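PDB 5IUV: aldehyde dehydrogenase family protein from Pseudomonas syringae pv. tomato, which oxidises indole-3-acetaldehyde with NAD+ as cofactor, probably yielding the auxin indole-3-acetic acid and so contributing to the virulence of this plant pathogen. Local coordinates for residues A[161-166]-A[186-191]; A[238-243]-A[262-267]; A[275-280]-A[410-415]. All coordinates share one frame; numbering follows the deposited sequence.

Contact 1 (A[161-166]-A[186-191]); sequences VAAIVP and NSVVLK. With NAD (nicotinamide-adenine-dinucleotide), chain C.
Ala163, Leu190 and Val165 form the apolar centre. Leu190 CD1 lies 4.0 Å from Ala163 CB and just as near Val165 CG2, which it meets nearly at a right angle. Leu190 gets there because its CG stands anti to the backbone N (chi1 177°), which leans the branch over the neighbouring strand. Val188 CG1 closes on Ala163 CB from the other direction along the strand, at 4.2 Å, and helix 170-183 packs over Val188. At the far end Val161 CG2 rests against Asn186 CB, 3.7 Å away; the Asn186 amide is tied to Gly159, Ala181 and Tyr487. Beneath this layer the two parallel segments exchange five backbone hydrogen bonds, the longest, Val165 N to Lys191 O at 3.3 Å, just past the end of strand 149-164. Helix 170-183 joins the strands, completing a beta-alpha-beta crossover of the Rossmann-like NAD-binding domain. On the opposite face Ile164 CG2 touches the adenosine ribose, and Lys191, folded at chi2 and chi3, reaches the same sugar. Its NZ donates to NAD O2B (2.7 Å) and less closely to NAD O3B (3.2 Å), and also bonds Gly222 O. NAD O3B in turn donates to Val165 O at 2.7 Å. The ribose diol is thus gripped from both segments: O3B accepts from Lys191 NZ and donates to Val165 O, a pairing that should fix its hydroxyl orientation.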
loop_
_atom_site.group_PDB
_atom_site.type_symbol
_atom_site.label_atom_id
_atom_site.label_comp_id
_atom_site.label_asym_id
_atom_site.label_seq_id
_atom_site.Cartn_x
_atom_site.Cartn_y
_atom_site.Cartn_z
ATOM N N VAL A 161 -4.273 8.024 -25.258
ATOM C CA VAL A 161 -5.563 7.688 -24.673
ATOM C C VAL A 161 -6.691 8.389 -25.423
ATOM O O VAL A 161 -6.629 9.601 -25.635
ATOM C CB VAL A 161 -5.609 8.088 -23.178
ATOM C CG1 VAL A 161 -6.980 7.801 -22.575
ATOM C CG2 VAL A 161 -4.502 7.378 -22.403
ATOM N N ALA A 162 -7.701 7.629 -25.857
ATOM C CA ALA A 162 -8.925 8.240 -26.370
ATOM C C ALA A 162 -9.962 8.293 -25.249
ATOM O O ALA A 162 -10.203 7.300 -24.572
ATOM C CB ALA A 162 -9.467 7.464 -27.580
ATOM N N ALA A 163 -10.541 9.467 -25.024
ATOM C CA ALA A 163 -11.581 9.616 -24.014
ATOM C C ALA A 163 -12.882 10.060 -24.667
ATOM O O ALA A 163 -12.963 11.146 -25.237
ATOM C CB ALA A 163 -11.158 10.607 -22.953
ATOM N N ILE A 164 -13.895 9.208 -24.570
ATOM C CA ILE A 164 -15.202 9.476 -25.149
ATOM C C ILE A 164 -16.193 9.682 -24.003
ATOM O O ILE A 164 -16.393 8.782 -23.179
ATOM C CB ILE A 164 -15.656 8.316 -26.064
ATOM C CG1 ILE A 164 -14.655 8.113 -27.207
ATOM C CG2 ILE A 164 -17.033 8.584 -26.635
ATOM C CD1 ILE A 164 -14.888 6.838 -27.999
ATOM N N VAL A 165 -16.796 10.866 -23.946
ATOM C CA VAL A 165 -17.601 11.266 -22.792
ATOM C C VAL A 165 -19.017 11.706 -23.198
ATOM O O VAL A 165 -19.256 12.037 -24.361
ATOM C CB VAL A 165 -16.889 12.392 -22.005
ATOM C CG1 VAL A 165 -15.573 11.868 -21.417
ATOM C CG2 VAL A 165 -16.643 13.605 -22.893
ATOM N N PRO A 166 -19.964 11.685 -22.240
ATOM C CA PRO A 166 -21.365 11.981 -22.542
ATOM C C PRO A 166 -21.746 13.430 -22.273
ATOM O O PRO A 166 -20.885 14.260 -21.971
ATOM C CB PRO A 166 -22.112 11.053 -21.587
ATOM C CG PRO A 166 -21.256 11.105 -20.354
ATOM C CD PRO A 166 -19.815 11.220 -20.847
ATOM N N ASN A 186 0.134 10.631 -20.062
ATOM C CA ASN A 186 -0.361 10.284 -21.395
ATOM C C ASN A 186 -0.719 11.493 -22.255
ATOM O O ASN A 186 -0.953 12.588 -21.738
ATOM C CB ASN A 186 -1.592 9.384 -21.286
ATOM C CG ASN A 186 -1.295 8.085 -20.585
ATOM O OD1 ASN A 186 -0.756 7.160 -21.182
ATOM N ND2 ASN A 186 -1.646 8.007 -19.312
ATOM N N SER A 187 -0.769 11.285 -23.570
ATOM C CA SER A 187 -1.460 12.220 -24.450
ATOM C C SER A 187 -2.901 11.756 -24.562
ATOM O O SER A 187 -3.166 10.552 -24.608
ATOM C CB SER A 187 -0.810 12.290 -25.835
ATOM O OG SER A 187 0.501 12.808 -25.750
ATOM N N VAL A 188 -3.829 12.705 -24.594
ATOM C CA VAL A 188 -5.247 12.378 -24.628
ATOM C C VAL A 188 -5.936 13.019 -25.826
ATOM O O VAL A 188 -5.729 14.198 -26.107
ATOM C CB VAL A 188 -5.954 12.837 -23.328
ATOM C CG1 VAL A 188 -7.467 12.546 -23.380
ATOM C CG2 VAL A 188 -5.323 12.159 -22.130
ATOM N N VAL A 189 -6.733 12.224 -26.537
ATOM C CA VAL A 189 -7.659 12.747 -27.532
ATOM C C VAL A 189 -9.069 12.648 -26.960
ATOM O O VAL A 189 -9.616 11.552 -26.789
ATOM C CB VAL A 189 -7.582 11.995 -28.869
ATOM C CG1 VAL A 189 -8.555 12.613 -29.884
ATOM C CG2 VAL A 189 -6.151 12.005 -29.404
ATOM N N LEU A 190 -9.630 13.809 -26.646
ATOM C CA LEU A 190 -10.942 13.921 -26.026
ATOM C C LEU A 190 -12.028 14.102 -27.082
ATOM O O LEU A 190 -11.917 14.972 -27.950
ATOM C CB LEU A 190 -10.946 15.096 -25.046
ATOM C CG LEU A 190 -12.247 15.441 -24.325
ATOM C CD1 LEU A 190 -12.716 14.284 -23.456
ATOM C CD2 LEU A 190 -12.029 16.688 -23.484
ATOM N N LYS A 191 -13.065 13.274 -27.001
ATOM C CA LYS A 191 -14.193 13.326 -27.930
ATOM C C LYS A 191 -15.462 13.579 -27.131
ATOM O O LYS A 191 -16.085 12.643 -26.633
ATOM C CB LYS A 191 -14.315 12.018 -28.726
ATOM C CG LYS A 191 -14.854 12.162 -30.151
ATOM C CD LYS A 191 -16.287 12.701 -30.197
ATOM C CE LYS A 191 -17.308 11.721 -29.639
ATOM N NZ LYS A 191 -18.699 12.265 -29.711
HETATM P PA NAD C . -24.005 7.329 -25.643
HETATM O O1A NAD C . -23.659 5.918 -25.360
HETATM O O2A NAD C . -25.064 7.506 -26.714
HETATM O O5B NAD C . -22.712 8.136 -26.055
HETATM C C5B NAD C . -21.648 8.526 -25.162
HETATM C C4B NAD C . -20.523 9.053 -26.017
HETATM O O4B NAD C . -20.144 8.037 -26.971
HETATM C C3B NAD C . -20.789 10.321 -26.835
HETATM O O3B NAD C . -19.625 11.138 -26.895
HETATM C C2B NAD C . -21.135 9.766 -28.218
HETATM O O2B NAD C . -20.884 10.707 -29.258
HETATM C C1B NAD C . -20.201 8.561 -28.281
HETATM N N9A NAD C . -20.578 7.485 -29.193
HETATM C C8A NAD C . -21.830 7.169 -29.651
HETATM N N7A NAD C . -21.851 6.206 -30.539
HETATM C C5A NAD C . -20.513 5.841 -30.658
HETATM C C6A NAD C . -19.868 4.835 -31.407
HETATM N N6A NAD C . -20.495 4.027 -32.268
HETATM N N1A NAD C . -18.529 4.703 -31.252
HETATM C C2A NAD C . -17.889 5.536 -30.425
HETATM N N3A NAD C . -18.388 6.528 -29.681
HETATM C C4A NAD C . -19.721 6.623 -29.835
HETATM O O3 NAD C . -24.535 8.020 -24.294
HETATM P PN NAD C . -25.114 9.475 -23.941
HETATM O O1N NAD C . -26.506 9.507 -24.446
HETATM O O2N NAD C . -24.154 10.501 -24.410
HETATM O O5D NAD C . -25.056 9.495 -22.345
HETATM C C5D NAD C . -26.078 8.884 -21.528
HETATM C C4D NAD C . -25.532 7.586 -20.986
HETATM O O4D NAD C . -24.343 7.854 -20.205
HETATM C C3D NAD C . -26.462 6.839 -20.039
HETATM O O3D NAD C . -26.494 5.457 -20.381
HETATM C C2D NAD C . -25.803 7.089 -18.678
HETATM O O2D NAD C . -26.021 6.095 -17.680
HETATM C C1D NAD C . -24.301 7.104 -19.040
HETATM N N1N NAD C . -23.498 7.839 -17.973
HETATM C C2N NAD C . -22.631 7.024 -17.205
HETATM C C3N NAD C . -21.812 7.606 -16.249
HETATM C C7N NAD C . -20.919 6.793 -15.346
HETATM O O7N NAD C . -21.038 5.549 -15.313
HETATM N N7N NAD C . -20.118 7.442 -14.537
HETATM C C4N NAD C . -21.883 8.987 -16.055
HETATM C C5N NAD C . -22.766 9.762 -16.798
HETATM C C6N NAD C . -23.565 9.167 -17.761
#

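Contact 2 (A[238-243]-A[262-267]); sequences DTVVFT and KRVWLE. With NAD (nicotinamide-adenine-dinucleotide), chain C.
Val240 and Val264, with Phe242 and Leu266 as the next pair on the same face, make the tightly packed side of two parallel strands. Val240 CG1 meets Val264 CG2 at 3.9 Å and also rides on the Lys262 chain, whose NZ turns off to Asn260, Ala232 and His234. Leu266 CD2 presses on Phe242 CB, likewise 3.9 Å away. Phe242, its ring anti to the backbone N (chi1 173°), extends past Leu266 to the cofactor, where CE2 comes within 3.2 Å of the adenosine ribose NAD O4B at the ring edge. Helix 246-258 covers Phe242 and Val264, and as it also links strand 239-243 to strand 263-267, the unit is a right-handed beta-alpha-beta crossover of the Rossmann-like cofactor domain. Five backbone hydrogen bonds stitch the segments from Asp238 O to Glu267 N. The other face is partly wet at the Asp238 end, where Trp265 stays partly exposed even though it packs on Trp265 of a second subunit. There Thr239 CG2 touches the edge of the Trp265 indole, 3.6 Å from CD1, while a water lying in the plane of the ring accepts from Trp265 NE1 (3.0 Å) and bonds Thr239 OG1 (2.7 Å). Arg263 bends away to a salt bridge with Glu489 and to Lys471 O of that subunit. Further along this face Thr243 OG1, bonded to Lys177, lies beside Glu267 CB; Glu267, the predicted active-site residue, receives a weak hydrogen bond at OE1 from the carboxamide NAD N7N, 3.4 Å away.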
loop_
_atom_site.group_PDB
_atom_site.type_symbol
_atom_site.label_atom_id
_atom_site.label_comp_id
_atom_site.label_asym_id
_atom_site.label_seq_id
_atom_site.Cartn_x
_atom_site.Cartn_y
_atom_site.Cartn_z
ATOM N N ASP A 238 -3.767 3.432 -27.620
ATOM C CA ASP A 238 -3.439 2.371 -26.674
ATOM C C ASP A 238 -4.615 1.995 -25.784
ATOM O O ASP A 238 -4.781 0.835 -25.418
ATOM C CB ASP A 238 -2.249 2.785 -25.795
ATOM C CG ASP A 238 -0.998 3.055 -26.606
ATOM O OD1 ASP A 238 -0.400 2.081 -27.099
ATOM O OD2 ASP A 238 -0.615 4.237 -26.759
ATOM N N THR A 239 -5.427 2.989 -25.441
ATOM C CA THR A 239 -6.479 2.814 -24.452
ATOM C C THR A 239 -7.643 3.705 -24.820
ATOM O O THR A 239 -7.438 4.845 -25.228
ATOM C CB THR A 239 -5.979 3.179 -23.021
ATOM O OG1 THR A 239 -4.944 2.273 -22.617
ATOM C CG2 THR A 239 -7.111 3.143 -22.008
ATOM N N VAL A 240 -8.860 3.194 -24.696
ATOM C CA VAL A 240 -10.017 4.064 -24.791
ATOM C C VAL A 240 -10.778 4.014 -23.463
ATOM O O VAL A 240 -11.001 2.946 -22.887
ATOM C CB VAL A 240 -10.937 3.690 -25.986
ATOM C CG1 VAL A 240 -11.422 2.248 -25.895
ATOM C CG2 VAL A 240 -12.117 4.659 -26.096
ATOM N N VAL A 241 -11.120 5.187 -22.945
ATOM C CA VAL A 241 -11.983 5.248 -21.774
ATOM C C VAL A 241 -13.278 5.897 -22.203
ATOM O O VAL A 241 -13.281 6.812 -23.024
ATOM C CB VAL A 241 -11.335 6.005 -20.604
ATOM C CG1 VAL A 241 -10.105 5.246 -20.130
ATOM C CG2 VAL A 241 -10.960 7.450 -20.995
ATOM N N PHE A 242 -14.377 5.400 -21.651
ATOM C CA PHE A 242 -15.704 5.725 -22.137
ATOM C C PHE A 242 -16.679 5.916 -20.998
ATOM O O PHE A 242 -16.661 5.173 -20.022
ATOM C CB PHE A 242 -16.199 4.608 -23.065
ATOM C CG PHE A 242 -17.642 4.744 -23.497
ATOM C CD1 PHE A 242 -18.650 4.060 -22.832
ATOM C CD2 PHE A 242 -17.983 5.527 -24.591
ATOM C CE1 PHE A 242 -19.975 4.171 -23.231
ATOM C CE2 PHE A 242 -19.303 5.644 -24.997
ATOM C CZ PHE A 242 -20.301 4.962 -24.318
ATOM N N THR A 243 -17.536 6.914 -21.142
ATOM C CA THR A 243 -18.694 7.061 -20.277
ATOM C C THR A 243 -19.911 7.317 -21.164
ATOM O O THR A 243 -19.915 8.236 -21.982
ATOM C CB THR A 243 -18.509 8.199 -19.262
ATOM O OG1 THR A 243 -17.470 7.854 -18.341
ATOM C CG2 THR A 243 -19.769 8.413 -18.489
ATOM N N LYS A 262 -6.721 -2.693 -28.004
ATOM C CA LYS A 262 -6.508 -1.580 -27.078
ATOM C C LYS A 262 -7.238 -1.856 -25.768
ATOM O O LYS A 262 -8.242 -2.567 -25.764
ATOM C CB LYS A 262 -6.987 -0.255 -27.690
ATOM C CG LYS A 262 -8.446 -0.255 -28.143
ATOM C CD LYS A 262 -8.930 1.162 -28.500
ATOM C CE LYS A 262 -8.174 1.740 -29.693
ATOM N NZ LYS A 262 -8.270 0.887 -30.914
ATOM N N ARG A 263 -6.732 -1.321 -24.655
ATOM C CA ARG A 263 -7.437 -1.465 -23.382
ATOM C C ARG A 263 -8.756 -0.690 -23.451
ATOM O O ARG A 263 -8.823 0.388 -24.040
ATOM C CB ARG A 263 -6.585 -0.976 -22.203
ATOM C CG ARG A 263 -5.399 -1.866 -21.863
ATOM C CD ARG A 263 -4.152 -1.495 -22.654
ATOM N NE ARG A 263 -3.008 -2.294 -22.225
ATOM C CZ ARG A 263 -2.612 -3.422 -22.813
ATOM N NH1 ARG A 263 -3.251 -3.884 -23.880
ATOM N NH2 ARG A 263 -1.564 -4.082 -22.339
ATOM N N VAL A 264 -9.804 -1.257 -22.866
ATOM C CA VAL A 264 -11.129 -0.649 -22.888
ATOM C C VAL A 264 -11.664 -0.528 -21.469
ATOM O O VAL A 264 -11.777 -1.525 -20.762
ATOM C CB VAL A 264 -12.122 -1.478 -23.738
ATOM C CG1 VAL A 264 -13.525 -0.882 -23.677
ATOM C CG2 VAL A 264 -11.649 -1.567 -25.172
ATOM N N TRP A 265 -11.982 0.693 -21.056
ATOM C CA TRP A 265 -12.509 0.937 -19.723
ATOM C C TRP A 265 -13.838 1.662 -19.842
ATOM O O TRP A 265 -13.915 2.716 -20.465
ATOM C CB TRP A 265 -11.531 1.759 -18.883
ATOM C CG TRP A 265 -10.168 1.140 -18.739
ATOM C CD1 TRP A 265 -9.047 1.446 -19.455
ATOM C CD2 TRP A 265 -9.790 0.115 -17.821
ATOM N NE1 TRP A 265 -7.991 0.676 -19.036
ATOM C CE2 TRP A 265 -8.422 -0.152 -18.032
ATOM C CE3 TRP A 265 -10.473 -0.600 -16.831
ATOM C CZ2 TRP A 265 -7.728 -1.105 -17.294
ATOM C CZ3 TRP A 265 -9.784 -1.544 -16.106
ATOM C CH2 TRP A 265 -8.426 -1.789 -16.340
ATOM N N LEU A 266 -14.876 1.097 -19.231
ATOM C CA LEU A 266 -16.243 1.547 -19.468
ATOM C C LEU A 266 -16.956 2.001 -18.202
ATOM O O LEU A 266 -16.875 1.349 -17.162
ATOM C CB LEU A 266 -17.058 0.418 -20.116
ATOM C CG LEU A 266 -16.410 -0.239 -21.337
ATOM C CD1 LEU A 266 -17.078 -1.569 -21.685
ATOM C CD2 LEU A 266 -16.456 0.724 -22.511
ATOM N N GLU A 267 -17.668 3.117 -18.313
ATOM C CA GLU A 267 -18.597 3.565 -17.286
ATOM C C GLU A 267 -19.947 3.723 -17.970
ATOM O O GLU A 267 -20.116 4.612 -18.795
ATOM C CB GLU A 267 -18.140 4.882 -16.657
ATOM C CG GLU A 267 -16.763 4.827 -16.002
ATOM C CD GLU A 267 -16.845 4.737 -14.485
ATOM O OE1 GLU A 267 -17.964 4.893 -13.945
ATOM O OE2 GLU A 267 -15.798 4.521 -13.837
HETATM P PA NAD C . -24.005 7.329 -25.643
HETATM O O1A NAD C . -23.659 5.918 -25.360
HETATM O O2A NAD C . -25.064 7.506 -26.714
HETATM O O5B NAD C . -22.712 8.136 -26.055
HETATM C C5B NAD C . -21.648 8.526 -25.162
HETATM C C4B NAD C . -20.523 9.053 -26.017
HETATM O O4B NAD C . -20.144 8.037 -26.971
HETATM C C3B NAD C . -20.789 10.321 -26.835
HETATM O O3B NAD C . -19.625 11.138 -26.895
HETATM C C2B NAD C . -21.135 9.766 -28.218
HETATM O O2B NAD C . -20.884 10.707 -29.258
HETATM C C1B NAD C . -20.201 8.561 -28.281
HETATM N N9A NAD C . -20.578 7.485 -29.193
HETATM C C8A NAD C . -21.830 7.169 -29.651
HETATM N N7A NAD C . -21.851 6.206 -30.539
HETATM C C5A NAD C . -20.513 5.841 -30.658
HETATM C C6A NAD C . -19.868 4.835 -31.407
HETATM N N6A NAD C . -20.495 4.027 -32.268
HETATM N N1A NAD C . -18.529 4.703 -31.252
HETATM C C2A NAD C . -17.889 5.536 -30.425
HETATM N N3A NAD C . -18.388 6.528 -29.681
HETATM C C4A NAD C . -19.721 6.623 -29.835
HETATM O O3 NAD C . -24.535 8.020 -24.294
HETATM P PN NAD C . -25.114 9.475 -23.941
HETATM O O1N NAD C . -26.506 9.507 -24.446
HETATM O O2N NAD C . -24.154 10.501 -24.410
HETATM O O5D NAD C . -25.056 9.495 -22.345
HETATM C C5D NAD C . -26.078 8.884 -21.528
HETATM C C4D NAD C . -25.532 7.586 -20.986
HETATM O O4D NAD C . -24.343 7.854 -20.205
HETATM C C3D NAD C . -26.462 6.839 -20.039
HETATM O O3D NAD C . -26.494 5.457 -20.381
HETATM C C2D NAD C . -25.803 7.089 -18.678
HETATM O O2D NAD C . -26.021 6.095 -17.680
HETATM C C1D NAD C . -24.301 7.104 -19.040
HETATM N N1N NAD C . -23.498 7.839 -17.973
HETATM C C2N NAD C . -22.631 7.024 -17.205
HETATM C C3N NAD C . -21.812 7.606 -16.249
HETATM C C7N NAD C . -20.919 6.793 -15.346
HETATM O O7N NAD C . -21.038 5.549 -15.313
HETATM N N7N NAD C . -20.118 7.442 -14.537
HETATM C C4N NAD C . -21.883 8.987 -16.055
HETATM C C5N NAD C . -22.766 9.762 -16.798
HETATM C C6N NAD C . -23.565 9.167 -17.761
HETATM O O HOH W 1 -5.270 1.071 -20.192
#

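Contact 3 (A[275-280]-A[410-415]); sequences IVFADA and LTFDTA
Phe412 and Phe277 are turned toward each other by their first torsions. In Phe412, CG sits between the backbone N and the carbonyl carbon (chi1 65°), directing the ring off strand 406-412 at the opposing segment; in Phe277, CG is anti to the carbonyl carbon (chi1 -77°), and the ring end swings back to meet it. The result is an offset edge-to-face pair: centroids 5.3 Å apart, planes at 75°, with the edge of Phe412 aimed at one face of Phe277. The approach is off-centre, Phe412 CZ standing above the rim of the Phe277 ring, and the closest atoms are Phe412 CE1 and Phe277 CE1 at 3.6 Å. Ile275 CG2 meets Phe412 from the CE2 and CZ side, 3.7 Å from CE2, and Val276 O lies 3.9 Å from Phe412 CZ. Phe277 is wedged from another direction by Ala415, whose CA sits in the plane of the ring at its edge, 3.9 Å from Phe277 CE1. Ala415 opens helix 415-423, which Thr414 N-caps through OG1 to Glu417 N; Ala418 and Ala422 of this helix pack on Ile275, and Ala418 also on Phe412. The two strands belong to the sheet that in this family lies in the catalytic domain, but are not neighbours. Strand 307-311 runs between them, so Ile275 CA and Thr411 CA are 9.4 Å apart and the gap is bridged chiefly by side chains, without backbone pairing. From Phe277 the chain bends through a type I turn closed by Ala280 N to Phe277 O, 3.1 Å. Far from the annotated sites, the contact is plain packing: the ends of two strands and the start of helix 415-423 meet through dispersion and the weak electrostatics of aromatic C-H groups.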
loop_
_atom_site.group_PDB
_atom_site.type_symbol
_atom_site.label_atom_id
_atom_site.label_comp_id
_atom_site.label_asym_id
_atom_site.label_seq_id
_atom_site.Cartn_x
_atom_site.Cartn_y
_atom_site.Cartn_z
ATOM N N ILE A 275 -32.716 1.797 -1.032
ATOM C CA ILE A 275 -33.453 0.966 -0.078
ATOM C C ILE A 275 -33.673 1.644 1.271
ATOM O O ILE A 275 -32.724 1.920 2.010
ATOM C CB ILE A 275 -32.727 -0.370 0.171
ATOM C CG1 ILE A 275 -32.432 -1.068 -1.159
ATOM C CG2 ILE A 275 -33.560 -1.270 1.074
ATOM C CD1 ILE A 275 -31.468 -2.229 -1.016
ATOM N N VAL A 276 -34.937 1.885 1.596
ATOM C CA VAL A 276 -35.293 2.577 2.822
ATOM C C VAL A 276 -35.968 1.618 3.792
ATOM O O VAL A 276 -37.084 1.153 3.550
ATOM C CB VAL A 276 -36.220 3.774 2.542
ATOM C CG1 VAL A 276 -36.508 4.537 3.828
ATOM C CG2 VAL A 276 -35.594 4.695 1.498
ATOM N N PHE A 277 -35.274 1.312 4.882
ATOM C CA PHE A 277 -35.808 0.432 5.916
ATOM C C PHE A 277 -36.638 1.217 6.914
ATOM O O PHE A 277 -36.445 2.422 7.084
ATOM C CB PHE A 277 -34.684 -0.296 6.650
ATOM C CG PHE A 277 -34.090 -1.431 5.878
ATOM C CD1 PHE A 277 -34.702 -2.677 5.865
ATOM C CD2 PHE A 277 -32.906 -1.265 5.177
ATOM C CE1 PHE A 277 -34.148 -3.731 5.160
ATOM C CE2 PHE A 277 -32.346 -2.316 4.474
ATOM C CZ PHE A 277 -32.971 -3.549 4.463
ATOM N N ALA A 278 -37.554 0.519 7.578
ATOM C CA ALA A 278 -38.424 1.125 8.574
ATOM C C ALA A 278 -37.623 1.800 9.683
ATOM O O ALA A 278 -38.071 2.792 10.257
ATOM C CB ALA A 278 -39.365 0.073 9.165
ATOM N N ASP A 279 -36.443 1.273 9.988
ATOM C CA ASP A 279 -35.650 1.841 11.077
ATOM C C ASP A 279 -34.568 2.814 10.600
ATOM O O ASP A 279 -33.549 2.980 11.266
ATOM C CB ASP A 279 -35.021 0.724 11.919
ATOM C CG ASP A 279 -33.926 -0.036 11.185
ATOM O OD1 ASP A 279 -33.816 0.060 9.947
ATOM O OD2 ASP A 279 -33.170 -0.759 11.864
ATOM N N ALA A 280 -34.785 3.448 9.449
ATOM C CA ALA A 280 -33.931 4.558 9.023
ATOM C C ALA A 280 -33.862 5.601 10.133
ATOM O O ALA A 280 -34.876 5.899 10.762
ATOM C CB ALA A 280 -34.461 5.191 7.731
ATOM N N LEU A 410 -41.098 0.624 -5.227
ATOM C CA LEU A 410 -41.356 -0.789 -4.964
ATOM C C LEU A 410 -41.369 -1.049 -3.460
ATOM O O LEU A 410 -40.760 -0.298 -2.694
ATOM C CB LEU A 410 -40.300 -1.673 -5.634
ATOM C CG LEU A 410 -40.014 -1.531 -7.136
ATOM C CD1 LEU A 410 -39.098 -0.347 -7.454
ATOM C CD2 LEU A 410 -39.435 -2.832 -7.696
ATOM N N THR A 411 -42.054 -2.107 -3.031
ATOM C CA THR A 411 -42.068 -2.448 -1.609
ATOM C C THR A 411 -41.447 -3.816 -1.339
ATOM O O THR A 411 -41.326 -4.643 -2.240
ATOM C CB THR A 411 -43.498 -2.417 -1.019
ATOM O OG1 THR A 411 -44.382 -3.211 -1.821
ATOM C CG2 THR A 411 -44.018 -0.989 -0.960
ATOM N N PHE A 412 -41.035 -4.026 -0.091
ATOM C CA PHE A 412 -40.503 -5.310 0.371
ATOM C C PHE A 412 -40.849 -5.478 1.846
ATOM O O PHE A 412 -41.226 -4.503 2.506
ATOM C CB PHE A 412 -38.986 -5.390 0.166
ATOM C CG PHE A 412 -38.206 -4.395 0.992
ATOM C CD1 PHE A 412 -37.810 -4.699 2.288
ATOM C CD2 PHE A 412 -37.868 -3.160 0.471
ATOM C CE1 PHE A 412 -37.101 -3.779 3.047
ATOM C CE2 PHE A 412 -37.155 -2.241 1.228
ATOM C CZ PHE A 412 -36.775 -2.551 2.509
ATOM N N ASP A 413 -40.708 -6.695 2.371
ATOM C CA ASP A 413 -41.032 -6.954 3.777
ATOM C C ASP A 413 -39.881 -7.545 4.594
ATOM O O ASP A 413 -39.959 -7.597 5.824
ATOM C CB ASP A 413 -42.249 -7.882 3.883
ATOM C CG ASP A 413 -42.072 -9.178 3.116
ATOM O OD1 ASP A 413 -40.925 -9.534 2.767
ATOM O OD2 ASP A 413 -43.095 -9.849 2.862
ATOM N N THR A 414 -38.840 -8.017 3.912
ATOM C CA THR A 414 -37.644 -8.536 4.576
ATOM C C THR A 414 -36.386 -7.978 3.922
ATOM O O THR A 414 -36.405 -7.606 2.749
ATOM C CB THR A 414 -37.561 -10.076 4.528
ATOM O OG1 THR A 414 -37.314 -10.495 3.182
ATOM C CG2 THR A 414 -38.847 -10.725 5.041
ATOM N N ALA A 415 -35.290 -7.936 4.676
ATOM C CA ALA A 415 -34.012 -7.482 4.136
ATOM C C ALA A 415 -33.592 -8.350 2.951
ATOM O O ALA A 415 -33.097 -7.854 1.937
ATOM C CB ALA A 415 -32.941 -7.497 5.217
#

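How the contacts relate
Along the chain the three contacts come in series. Contacts 1 and 2, with centres 9 Å apart, belong to one sheet: strands 149-164 and 239-243 are adjacent, with Ala162 probably hydrogen-bonded to Thr239 and Val241, giving the order 187-191, 149-164, 239-243, 263-267. Both touch NAD, so two separate beta-alpha-beta units of the same sheet each contribute residues to its pocket. Contact 3 lies in another sheet, its centre 42 Å from contact 1 and 37 Å from contact 2. Strand 263-267 is followed directly by strand 273-276, carrying the chain from the cofactor sheet into the second one, which in this family belongs to the catalytic domain. Cys302, an indoleacetate-binding residue, falls between the two segments of contact 3 in sequence.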